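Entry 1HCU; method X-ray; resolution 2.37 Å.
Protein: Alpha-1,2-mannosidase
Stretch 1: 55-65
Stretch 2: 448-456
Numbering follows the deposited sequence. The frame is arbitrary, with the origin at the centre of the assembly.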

# COMPACT_ATOMS: atom_id res chain seq x y z
N GLY A 55 5.23 -5.98 17.19
CA GLY A 55 5.53 -7.13 16.35
C GLY A 55 5.05 -6.96 14.92
O GLY A 55 4.44 -7.86 14.34
N SER A 56 5.34 -5.79 14.37
CA SER A 56 4.95 -5.42 13.02
C SER A 56 5.10 -6.52 11.96
O SER A 56 4.11 -6.96 11.37
CB SER A 56 5.75 -4.17 12.61
OG SER A 56 5.26 -3.61 11.41
N SER A 57 6.33 -6.98 11.72
CA SER A 57 6.57 -8.01 10.72
C SER A 57 5.76 -9.29 10.91
O SER A 57 5.35 -9.92 9.94
CB SER A 57 8.06 -8.37 10.65
OG SER A 57 8.83 -7.29 10.15
N ALA A 58 5.52 -9.69 12.16
CA ALA A 58 4.74 -10.91 12.40
C ALA A 58 3.28 -10.77 11.98
O ALA A 58 2.71 -11.67 11.37
CB ALA A 58 4.83 -11.31 13.88
N ILE A 59 2.67 -9.63 12.30
CA ILE A 59 1.27 -9.38 11.96
C ILE A 59 1.08 -9.11 10.47
O ILE A 59 0.16 -9.62 9.84
CB ILE A 59 0.71 -8.19 12.76
CG1 ILE A 59 0.92 -8.43 14.27
CG2 ILE A 59 -0.77 -8.00 12.46
CD1 ILE A 59 0.27 -9.71 14.79
N ASP A 60 1.98 -8.31 9.91
CA ASP A 60 1.94 -7.95 8.50
C ASP A 60 2.14 -9.16 7.58
O ASP A 60 1.57 -9.21 6.49
CB ASP A 60 3.00 -6.88 8.22
CG ASP A 60 2.42 -5.62 7.61
OD1 ASP A 60 1.18 -5.44 7.69
OD2 ASP A 60 3.19 -4.81 7.06
N GLY A 61 2.92 -10.15 8.02
CA GLY A 61 3.17 -11.32 7.19
C GLY A 61 2.22 -12.49 7.40
O GLY A 61 2.17 -13.42 6.59
N LEU A 62 1.44 -12.43 8.48
CA LEU A 62 0.51 -13.49 8.81
C LEU A 62 -0.39 -13.95 7.66
O LEU A 62 -0.44 -15.14 7.36
CB LEU A 62 -0.36 -13.05 10.00
CG LEU A 62 -1.47 -14.00 10.45
CD1 LEU A 62 -0.90 -15.37 10.74
CD2 LEU A 62 -2.16 -13.42 11.70
N ASP A 63 -1.10 -13.03 7.02
CA ASP A 63 -1.98 -13.44 5.94
C ASP A 63 -1.23 -13.93 4.70
O ASP A 63 -1.73 -14.78 3.97
CB ASP A 63 -2.96 -12.31 5.57
CG ASP A 63 -2.27 -11.08 5.02
OD1 ASP A 63 -3.01 -10.15 4.63
OD2 ASP A 63 -1.02 -11.02 4.99
N THR A 64 -0.03 -13.40 4.48
CA THR A 64 0.74 -13.85 3.34
C THR A 64 1.07 -15.33 3.58
O THR A 64 0.98 -16.15 2.67
CB THR A 64 2.05 -13.04 3.18
OG1 THR A 64 1.72 -11.66 2.95
CG2 THR A 64 2.86 -13.56 2.01
N ALA A 65 1.41 -15.66 4.83
CA ALA A 65 1.74 -17.03 5.21
C ALA A 65 0.53 -17.94 5.04
O ALA A 65 0.67 -19.12 4.73
CB ALA A 65 2.22 -17.07 6.66
N ASP A 448 18.06 -3.24 6.52
CA ASP A 448 16.70 -3.09 7.00
C ASP A 448 15.72 -3.89 6.14
O ASP A 448 15.84 -3.95 4.93
CB ASP A 448 16.30 -1.62 7.03
CG ASP A 448 14.85 -1.41 7.44
OD1 ASP A 448 14.46 -1.83 8.55
OD2 ASP A 448 14.09 -0.83 6.63
N MET A 449 14.75 -4.51 6.80
CA MET A 449 13.74 -5.31 6.12
C MET A 449 12.36 -4.92 6.65
O MET A 449 11.89 -5.46 7.65
CB MET A 449 14.03 -6.81 6.35
CG MET A 449 13.09 -7.75 5.61
SD MET A 449 13.77 -9.46 5.45
CE MET A 449 13.07 -10.25 6.87
N GLU A 450 11.74 -3.96 5.98
CA GLU A 450 10.43 -3.46 6.37
C GLU A 450 9.36 -4.55 6.36
O GLU A 450 9.43 -5.50 5.57
CB GLU A 450 10.02 -2.33 5.43
CG GLU A 450 10.91 -1.12 5.54
CD GLU A 450 10.57 -0.25 6.73
OE1 GLU A 450 11.38 0.64 7.06
OE2 GLU A 450 9.49 -0.45 7.33
N SER A 451 8.37 -4.40 7.23
CA SER A 451 7.30 -5.39 7.32
C SER A 451 6.49 -5.56 6.03
O SER A 451 6.06 -6.67 5.72
CB SER A 451 6.37 -5.06 8.50
OG SER A 451 5.60 -3.89 8.26
N PHE A 452 6.30 -4.49 5.27
CA PHE A 452 5.53 -4.61 4.03
C PHE A 452 6.22 -5.55 3.01
O PHE A 452 5.63 -5.92 1.99
CB PHE A 452 5.23 -3.23 3.42
CG PHE A 452 6.43 -2.33 3.28
CD1 PHE A 452 7.46 -2.66 2.42
CD2 PHE A 452 6.51 -1.14 4.00
CE1 PHE A 452 8.55 -1.82 2.25
CE2 PHE A 452 7.60 -0.29 3.85
CZ PHE A 452 8.62 -0.62 2.97
N TRP A 453 7.46 -5.93 3.28
CA TRP A 453 8.15 -6.86 2.40
C TRP A 453 7.35 -8.16 2.54
O TRP A 453 7.01 -8.80 1.55
CB TRP A 453 9.59 -7.06 2.87
CG TRP A 453 10.33 -8.20 2.24
CD1 TRP A 453 10.91 -9.25 2.89
CD2 TRP A 453 10.64 -8.37 0.84
NE1 TRP A 453 11.56 -10.07 1.99
CE2 TRP A 453 11.41 -9.55 0.73
CE3 TRP A 453 10.34 -7.65 -0.32
CZ2 TRP A 453 11.89 -10.02 -0.49
CZ3 TRP A 453 10.82 -8.11 -1.54
CH2 TRP A 453 11.58 -9.30 -1.62
N PHE A 454 7.02 -8.51 3.78
CA PHE A 454 6.24 -9.71 4.08
C PHE A 454 4.79 -9.61 3.60
O PHE A 454 4.27 -10.53 2.96
CB PHE A 454 6.19 -9.99 5.59
CG PHE A 454 7.46 -10.53 6.15
CD1 PHE A 454 8.25 -9.75 6.99
CD2 PHE A 454 7.86 -11.83 5.86
CE1 PHE A 454 9.43 -10.26 7.53
CE2 PHE A 454 9.04 -12.35 6.39
CZ PHE A 454 9.82 -11.56 7.23
N ALA A 455 4.15 -8.50 3.91
CA ALA A 455 2.74 -8.31 3.57
C ALA A 455 2.40 -7.99 2.13
O ALA A 455 1.38 -8.46 1.62
CB ALA A 455 2.15 -7.23 4.47
N GLU A 456 3.25 -7.22 1.47
CA GLU A 456 2.95 -6.78 0.11
C GLU A 456 3.79 -7.29 -1.05
O GLU A 456 3.29 -7.97 -1.94
CB GLU A 456 2.95 -5.26 0.08
CG GLU A 456 2.06 -4.60 1.12
CD GLU A 456 1.86 -3.12 0.84
OE1 GLU A 456 2.44 -2.28 1.56
OE2 GLU A 456 1.13 -2.79 -0.12
O HOH W 1 11.47 -7.62 9.41

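Residues 56-65 form a helix, preceded by Gly55 at the N-cap position, and residues 451-456 begin a second helix after the loop or turn at 448-450. The two run nearly parallel, with 14° between their directions and axes only 7.2 Å apart at closest approach. The backbones come close at two places: Ser57 CA lies 4.4 Å from Ser451 CA, and Gly61 CA 4.7 Å from Phe454 CA. Gly55 touches nothing across the interface, but its backbone angles (phi 94°, psi 47°) would jam a beta carbon against the preceding carbonyl, so glycine suits the turn itself. The second helix contains a wider pi-type turn at 453-456.

At the start of the interface, Ser451, in the p rotamer, donates a hydrogen bond from OG to Asp60 OD2 at 2.8 Å. Both residues point their CA-to-CB bonds toward the opposing stretch, and the short serine places its hydroxyl beside the carboxylate without separating the helices. The other carboxylate oxygen, Asp60 OD1, is satisfied elsewhere in the structure, so the buried acid is not left without partners. A water extends the polar contact, donating to both Ser57 OG and Met449 O at 2.8 Å each and bridging two atoms that lie 4.4 Å apart.

Farther along, Phe454 fills the space beside the first helix. Its CB packs 3.7 Å from Gly61 CA, and a beta carbon modelled on residue 61 would fall tight against Phe454 CB; the bare glycine makes room. Its ring continues back toward Ser57, whose CB lies 3.9 Å from Phe454 CE1. Thr64 then donates a hydrogen bond from OG1 to Phe454 O at 2.8 Å, tying side chain to backbone. The methyl group of Ala455 lies against the Asp60 side chain, its CB 3.5 Å from Asp60 CG, so a small apolar residue fits beside the carboxylate.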